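Local coordinates for periplasmic binding protein/LacI transcriptional regulator (PDB 3BRS), which probably binds a sugar outside the cell membrane and hands it to a membrane transporter, as periplasmic-type sugar-binding proteins do, at residues S18-F21 with W22-V26; S143-A146 with M147-E151; K78-D81 with A82-I86. All coordinates share one frame; numbering follows the deposited sequence.

Contact 1. Residues S18-F21 with W22-V26; sequences SSDF and WSVLV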
loop_
_atom_site.group_PDB
_atom_site.type_symbol
_atom_site.label_atom_id
_atom_site.label_comp_id
_atom_site.label_asym_id
_atom_site.label_seq_id
_atom_site.Cartn_x
_atom_site.Cartn_y
_atom_site.Cartn_z
ATOM N N SER A 18 -11.507 3.574 8.323
ATOM C CA SER A 18 -11.902 4.576 7.355
ATOM C C SER A 18 -11.080 4.224 6.101
ATOM O O SER A 18 -11.389 4.657 4.987
ATOM C CB SER A 18 -11.577 5.999 7.837
ATOM O OG SER A 18 -10.247 6.352 7.482
ATOM N N SER A 19 -10.036 3.410 6.298
ATOM C CA SER A 19 -9.201 2.887 5.189
ATOM C C SER A 19 -9.921 1.757 4.419
ATOM O O SER A 19 -10.319 0.757 4.971
ATOM C CB SER A 19 -7.847 2.417 5.700
ATOM O OG SER A 19 -7.234 1.605 4.734
ATOM N N ASP A 20 -10.095 1.900 3.137
ATOM C CA ASP A 20 -10.824 0.908 2.476
ATOM C C ASP A 20 -9.889 -0.224 2.054
ATOM O O ASP A 20 -10.356 -1.315 1.789
ATOM C CB ASP A 20 -11.628 1.525 1.331
ATOM C CG ASP A 20 -12.340 0.528 0.556
ATOM O OD1 ASP A 20 -11.670 -0.304 -0.080
ATOM O OD2 ASP A 20 -13.591 0.548 0.560
ATOM N N PHE A 21 -8.581 0.012 2.004
ATOM C CA PHE A 21 -7.625 -1.082 1.780
ATOM C C PHE A 21 -7.534 -1.984 3.021
ATOM O O PHE A 21 -7.655 -3.189 2.910
ATOM C CB PHE A 21 -6.215 -0.569 1.493
ATOM C CG PHE A 21 -5.244 -1.654 1.118
ATOM C CD1 PHE A 21 -4.430 -2.253 2.068
ATOM C CD2 PHE A 21 -5.116 -2.062 -0.215
ATOM C CE1 PHE A 21 -3.552 -3.297 1.710
ATOM C CE2 PHE A 21 -4.216 -3.066 -0.561
ATOM C CZ PHE A 21 -3.422 -3.653 0.411
ATOM N N TRP A 22 -7.233 -1.394 4.173
ATOM C CA TRP A 22 -7.010 -2.203 5.342
ATOM C C TRP A 22 -8.278 -2.870 5.747
ATOM O O TRP A 22 -8.253 -4.018 6.216
ATOM C CB TRP A 22 -6.296 -1.452 6.525
ATOM C CG TRP A 22 -4.861 -1.082 6.071
ATOM C CD1 TRP A 22 -4.411 0.164 5.767
ATOM C CD2 TRP A 22 -3.784 -1.984 5.743
ATOM N NE1 TRP A 22 -3.119 0.123 5.317
ATOM C CE2 TRP A 22 -2.693 -1.184 5.283
ATOM C CE3 TRP A 22 -3.620 -3.375 5.808
ATOM C CZ2 TRP A 22 -1.460 -1.728 4.886
ATOM C CZ3 TRP A 22 -2.366 -3.927 5.424
ATOM C CH2 TRP A 22 -1.320 -3.091 4.937
ATOM N N SER A 23 -9.397 -2.197 5.543
ATOM C CA SER A 23 -10.696 -2.788 5.933
ATOM C C SER A 23 -11.004 -4.020 5.142
ATOM O O SER A 23 -11.499 -4.951 5.692
ATOM C CB SER A 23 -11.863 -1.797 5.793
ATOM O OG SER A 23 -11.650 -0.676 6.638
ATOM N N VAL A 24 -10.833 -3.982 3.838
ATOM C CA VAL A 24 -11.200 -5.108 2.990
ATOM C C VAL A 24 -10.232 -6.303 3.075
ATOM O O VAL A 24 -10.653 -7.466 3.000
ATOM C CB VAL A 24 -11.363 -4.602 1.580
ATOM C CG1 VAL A 24 -11.421 -5.726 0.573
ATOM C CG2 VAL A 24 -12.649 -3.721 1.498
ATOM N N LEU A 25 -8.933 -6.006 3.298
ATOM C CA LEU A 25 -7.876 -7.023 3.491
ATOM C C LEU A 25 -8.277 -7.855 4.683
ATOM O O LEU A 25 -8.213 -9.090 4.687
ATOM C CB LEU A 25 -6.560 -6.316 3.771
ATOM C CG LEU A 25 -5.393 -7.305 3.781
ATOM C CD1 LEU A 25 -4.206 -6.835 2.951
ATOM C CD2 LEU A 25 -5.008 -7.574 5.193
ATOM N N VAL A 26 -8.714 -7.182 5.715
ATOM C CA VAL A 26 -9.159 -7.860 6.953
ATOM C C VAL A 26 -10.347 -8.726 6.619
ATOM O O VAL A 26 -10.382 -9.893 7.011
ATOM C CB VAL A 26 -9.499 -6.783 8.017
ATOM C CG1 VAL A 26 -10.359 -7.339 9.146
ATOM C CG2 VAL A 26 -8.202 -6.257 8.609
#

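Contact 2. Residues S143-A146 with M147-E151; sequences SKTA and MDREE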
loop_
_atom_site.group_PDB
_atom_site.type_symbol
_atom_site.label_atom_id
_atom_site.label_comp_id
_atom_site.label_asym_id
_atom_site.label_seq_id
_atom_site.Cartn_x
_atom_site.Cartn_y
_atom_site.Cartn_z
ATOM N N SER A 143 8.375 2.528 3.341
ATOM C CA SER A 143 7.710 1.266 3.194
ATOM C C SER A 143 7.995 0.850 1.837
ATOM O O SER A 143 8.060 1.676 1.029
ATOM C CB SER A 143 6.198 1.400 3.261
ATOM O OG SER A 143 5.835 2.224 2.243
ATOM N N LYS A 144 8.051 -0.445 1.561
ATOM C CA LYS A 144 8.371 -0.941 0.271
ATOM C C LYS A 144 7.288 -0.645 -0.785
ATOM O O LYS A 144 7.656 -0.332 -1.986
ATOM C CB LYS A 144 8.634 -2.435 0.390
ATOM C CG LYS A 144 9.123 -3.005 -0.888
ATOM C CD LYS A 144 9.689 -4.310 -0.611
ATOM C CE LYS A 144 10.463 -4.741 -1.824
ATOM N NZ LYS A 144 9.455 -5.189 -2.792
ATOM N N THR A 145 6.013 -0.618 -0.383
ATOM C CA THR A 145 4.917 -0.259 -1.373
ATOM C C THR A 145 5.071 1.243 -1.830
ATOM O O THR A 145 4.931 1.552 -3.020
ATOM C CB THR A 145 3.529 -0.463 -0.823
ATOM O OG1 THR A 145 3.410 0.254 0.446
ATOM C CG2 THR A 145 3.300 -1.871 -0.627
ATOM N N ALA A 146 5.470 2.162 -0.937
ATOM C CA ALA A 146 5.717 3.580 -1.401
ATOM C C ALA A 146 6.862 3.659 -2.389
ATOM O O ALA A 146 6.775 4.378 -3.379
ATOM C CB ALA A 146 6.074 4.545 -0.232
ATOM N N MET A 147 7.986 2.999 -2.036
ATOM C CA MET A 147 9.168 2.948 -2.880
ATOM C C MET A 147 8.882 2.394 -4.216
ATOM O O MET A 147 9.413 2.896 -5.167
ATOM C CB MET A 147 10.309 2.115 -2.228
ATOM C CG MET A 147 10.557 2.363 -0.671
ATOM S SD MET A 147 11.823 1.392 0.297
ATOM C CE MET A 147 12.960 1.078 -1.019
ATOM N N ASP A 148 8.157 1.276 -4.298
ATOM C CA ASP A 148 7.924 0.595 -5.586
ATOM C C ASP A 148 7.015 1.461 -6.491
ATOM O O ASP A 148 7.233 1.598 -7.651
ATOM C CB ASP A 148 7.301 -0.832 -5.419
ATOM C CG ASP A 148 8.305 -1.903 -4.912
ATOM O OD1 ASP A 148 9.492 -1.604 -4.715
ATOM O OD2 ASP A 148 7.890 -3.057 -4.666
ATOM N N ARG A 149 6.013 2.074 -5.902
ATOM C CA ARG A 149 5.093 3.015 -6.557
ATOM C C ARG A 149 5.736 4.254 -7.165
ATOM O O ARG A 149 5.418 4.618 -8.331
ATOM C CB ARG A 149 3.978 3.385 -5.592
ATOM C CG ARG A 149 2.983 2.181 -5.466
ATOM C CD ARG A 149 1.847 2.448 -4.551
ATOM N NE ARG A 149 1.322 1.178 -4.071
ATOM C CZ ARG A 149 0.450 1.094 -3.061
ATOM N NH1 ARG A 149 -0.047 2.221 -2.445
ATOM N NH2 ARG A 149 0.091 -0.115 -2.650
ATOM N N GLU A 150 6.675 4.865 -6.413
ATOM C CA GLU A 150 7.344 6.069 -6.856
ATOM C C GLU A 150 8.375 5.708 -7.973
ATOM O O GLU A 150 8.526 6.436 -8.921
ATOM C CB GLU A 150 8.040 6.751 -5.658
ATOM C CG GLU A 150 8.953 7.910 -6.064
ATOM C CD GLU A 150 9.602 8.460 -4.838
ATOM O OE1 GLU A 150 8.923 8.413 -3.779
ATOM O OE2 GLU A 150 10.757 8.894 -4.875
ATOM N N GLU A 151 9.061 4.588 -7.815
ATOM C CA GLU A 151 9.959 4.012 -8.862
ATOM C C GLU A 151 9.254 3.675 -10.117
ATOM O O GLU A 151 9.640 4.141 -11.239
ATOM C CB GLU A 151 10.611 2.736 -8.305
ATOM C CG GLU A 151 11.612 2.040 -9.251
ATOM C CD GLU A 151 11.986 0.609 -8.764
ATOM O OE1 GLU A 151 11.972 0.368 -7.497
ATOM O OE2 GLU A 151 12.316 -0.263 -9.632
HETATM O O HOH W 1 7.430 6.863 -2.401
#

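Contact 3. Residues K78-D81 with A82-I86; sequences KTYD and AAKEI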
loop_
_atom_site.group_PDB
_atom_site.type_symbol
_atom_site.label_atom_id
_atom_site.label_comp_id
_atom_site.label_asym_id
_atom_site.label_seq_id
_atom_site.Cartn_x
_atom_site.Cartn_y
_atom_site.Cartn_z
ATOM N N LYS A 78 13.678 -2.002 8.700
ATOM C CA LYS A 78 13.710 -2.045 10.186
ATOM C C LYS A 78 12.749 -2.975 10.828
ATOM O O LYS A 78 13.017 -3.422 11.955
ATOM C CB LYS A 78 13.542 -0.646 10.783
ATOM C CG LYS A 78 14.074 0.450 9.770
ATOM C CD LYS A 78 14.794 1.488 10.426
ATOM C CE LYS A 78 16.168 0.970 10.589
ATOM N NZ LYS A 78 17.097 2.144 10.307
ATOM N N THR A 79 11.662 -3.314 10.104
ATOM C CA THR A 79 10.746 -4.372 10.491
ATOM C C THR A 79 11.450 -5.757 10.844
ATOM O O THR A 79 11.080 -6.494 11.764
ATOM C CB THR A 79 9.678 -4.536 9.353
ATOM O OG1 THR A 79 8.929 -3.357 9.274
ATOM C CG2 THR A 79 8.708 -5.628 9.714
ATOM N N TYR A 80 12.458 -6.062 10.054
ATOM C CA TYR A 80 13.260 -7.242 10.180
ATOM C C TYR A 80 13.866 -7.209 11.580
ATOM O O TYR A 80 14.114 -8.219 12.135
ATOM C CB TYR A 80 14.337 -7.221 9.086
ATOM C CG TYR A 80 15.433 -8.275 9.237
ATOM C CD1 TYR A 80 15.298 -9.503 8.635
ATOM C CD2 TYR A 80 16.642 -8.005 9.947
ATOM C CE1 TYR A 80 16.270 -10.519 8.740
ATOM C CE2 TYR A 80 17.657 -9.043 10.049
ATOM C CZ TYR A 80 17.426 -10.274 9.455
ATOM O OH TYR A 80 18.338 -11.278 9.537
ATOM N N ASP A 81 14.100 -6.052 12.171
ATOM C CA ASP A 81 14.701 -6.092 13.511
ATOM C C ASP A 81 13.885 -6.982 14.434
ATOM O O ASP A 81 14.386 -7.477 15.455
ATOM C CB ASP A 81 14.796 -4.676 14.122
ATOM C CG ASP A 81 15.803 -3.801 13.383
ATOM O OD1 ASP A 81 16.722 -4.399 12.778
ATOM O OD2 ASP A 81 15.681 -2.553 13.386
ATOM N N ALA A 82 12.608 -7.149 14.119
ATOM C CA ALA A 82 11.776 -7.882 15.036
ATOM C C ALA A 82 11.334 -9.107 14.292
ATOM O O ALA A 82 11.279 -10.181 14.889
ATOM C CB ALA A 82 10.607 -7.047 15.519
ATOM N N ALA A 83 11.031 -8.954 13.007
ATOM C CA ALA A 83 10.567 -10.144 12.229
ATOM C C ALA A 83 11.623 -11.250 11.949
ATOM O O ALA A 83 11.247 -12.408 11.639
ATOM C CB ALA A 83 9.811 -9.767 10.968
ATOM N N LYS A 84 12.906 -10.921 12.160
ATOM C CA LYS A 84 13.989 -11.897 12.038
ATOM C C LYS A 84 13.852 -13.001 13.088
ATOM O O LYS A 84 14.391 -14.097 12.893
ATOM C CB LYS A 84 15.366 -11.224 12.208
ATOM C CG LYS A 84 15.600 -10.644 13.516
ATOM C CD LYS A 84 16.958 -9.959 13.513
ATOM C CE LYS A 84 17.552 -10.058 14.867
ATOM N NZ LYS A 84 18.208 -8.781 15.307
ATOM N N GLU A 85 13.123 -12.730 14.167
ATOM C CA GLU A 85 12.919 -13.685 15.299
ATOM C C GLU A 85 11.762 -14.638 15.065
ATOM O O GLU A 85 11.622 -15.583 15.801
ATOM C CB GLU A 85 12.637 -12.906 16.570
ATOM C CG GLU A 85 13.682 -11.857 16.955
ATOM C CD GLU A 85 15.074 -12.494 17.216
ATOM O OE1 GLU A 85 15.139 -13.744 17.299
ATOM O OE2 GLU A 85 16.094 -11.750 17.352
ATOM N N ILE A 86 10.884 -14.356 14.099
ATOM C CA ILE A 86 9.737 -15.201 13.753
ATOM C C ILE A 86 10.121 -16.608 13.343
ATOM O O ILE A 86 9.527 -17.530 13.834
ATOM C CB ILE A 86 8.909 -14.561 12.599
ATOM C CG1 ILE A 86 8.376 -13.189 13.017
ATOM C CG2 ILE A 86 7.702 -15.419 12.186
ATOM C CD1 ILE A 86 7.209 -12.637 12.122
HETATM O O HOH W 2 18.075 -6.492 14.129
#

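Contact 1. Residues S18-F21 with W22-V26
Ser19 and Trp22 meet at the start of helix 20-36, where Ser19 is the N-cap. Its hydroxyl oxygen accepts a nearly straight bond from the backbone of the tryptophan, Trp22 N to Ser19 OG at 3.1 Å and 167°. With chi1 at 164° the hydroxyl turns away from the serine's own N and to the side of the carbonyl carbon, where the Trp22 N-H meets it. The regular bonding begins as Ser23 N donates to Ser19 O at 3.1 Å. Two residues on, Leu25 N donates to Phe21 O at 3.1 Å, while the bond from Val24 N to Asp20 O between them is weak.

The aromatic contact is a T-shaped pair. Phe21 presents its CD1-CE1 edge to the face of the Trp22 indole, with ring centroids 4.9 Å apart and planes at 81°. Phe21 CD1 sits over the middle of the indole, 3.7 Å from Trp22 CD2. Trp22 NE1 is hydrogen-bonded to Glu48 OE2.

Leu25 and Val24 add methyl contacts. Leu25 CD1 lies 3.8 Å from Phe21 CE1, approaching that ring at a slant. Val24 runs alongside Asp20, its CG2 3.9 Å from Asp20 OD1, an oxygen that bonds to Ser226.

Helix 20-36 is the crossover of the beta-alpha-beta unit between strands 7-11 and 39-42. Phe21, Val24 and Leu25 pack on helix 246-262. Through Gln199 and Ser226, which follow strands 191-196 and 219-224, Asp20 bridges to the second lobe of the periplasmic binding protein fold, consistent with a place at the lobe interface.

Contact 2. Residues S143-A146 with M147-E151
Lys144 and Asp148 form an i to i+4 salt bridge on the first turns of helix 144-157, the crossover helix of the beta-alpha-beta unit between strands 133-138 and 164-169. Lys144 NZ donates to Asp148 OD2 at 3.2 Å, using the syn lone pair of that oxygen. The lysine chain runs out extended and turns at its last torsion (chi4 -77°), which swings the ammonium group back to the carboxylate.

Ser143 is the N-cap. Its OG accepts from Ala146 N at 3.2 Å, and the same oxygen is bonded to the carbonyl of Val140, so the hydroxyl ties the preceding loop to the helix start. The carbonyl of Ser143 receives only weak bonds, from Ala146 N and Met147 N; Met147 CG also presses close to it. Beyond this the helical pattern is regular: Lys144 O takes Asp148 N at 2.9 Å, Thr145 O takes Arg149 N at 3.1 Å, and Ala146 O takes Glu150 N.

Arg149 is buried, and its guanidinium is satisfied from outside these two turns: NE donates to Asn113 OD1 and NH1 to the carbonyl of Leu197. Thr145 lies alongside it, pointing the same way, and sets CB over one face of the guanidinium, off toward the rim, with Arg149 NH2 3.9 Å from Thr145 CB. The threonine hydroxyl has a weak bond from Lys13 NZ.

Glu150 divides its carboxylate between partners, OE2 pairing with Lys154 and OE1 accepting from Tyr169 OH. A water is hydrogen-bonded to that same OE1 as well, its oxygen 2.6 Å from Glu150 OE1 and 2.7 Å from Ala146 O, the second bond weak.

Contact 3. Residues K78-D81 with A82-I86
Lys84 lays the root of its side chain over the ring of Tyr80, one turn earlier, and sends its charged end on past Asp81. Its CB sits above the middle of the phenol, 3.6 Å from the centroid of the Tyr80 ring and 14° off the ring normal, a CH-pi contact made squarely over the face. The same CB comes near the backbone, 3.3 Å from Tyr80 O. Lys84 CG is placed between its own N and carbonyl carbon (chi1 64°), and that turn keeps the chain close to the preceding carbonyls: CG is 3.2 Å from Tyr80 O. CD still touches the ring, now toward one side of it, 3.7 Å from Tyr80 CE2. From there the chain bends at its last two torsions and leaves the aromatic, CE passing the carbonyl of Asp81. At the tip, Lys84 NZ donates to a water, which in turn donates to Asp81 OD1, the water oxygen lying 2.6 Å from NZ and 2.8 Å from that carboxylate oxygen. The two opposite charges are therefore joined through solvent, with Lys84 NZ 5.3 Å from Asp81 OD1, and make no direct salt bridge.

Backbone bonds hold this turn together: Thr79 O accepts from Ala83 N, and Tyr80 O accepts from Lys84 N.

This little helix, 80-83, lies in the crossover between strands 68-71 and 92-96. Thr79 and Ala83 face Leu71 of the first strand, Asp81 and Ala82 rest against Asn55 of helix 51-63, and Tyr80 turns to the loop carrying Gln102 and Ile104.

How the contacts relate
All three contacts lie on crossovers of beta-alpha-beta units and are partly buried. Contacts 1 and 3 belong to the parallel sheet that holds strands 7-11 and 68-71, contact 2 to the mixed sheet with strand 133-138. Contact 2 is centred nearest the middle of the chain, about 8 Å away, then contact 1 at about 11 Å; both are helix starts with serine N-caps and have bonding partners on segments that follow strands of the other sheet. Contact 1 relies on aromatic and aliphatic packing, contact 2 on charges and a buried guanidinium. Contact 3, about 20 Å out, alone has an exposed touching residue: its aspartate and lysine meet through water, whereas the lysine and aspartate of contact 2, in reverse order and four apart, bond directly.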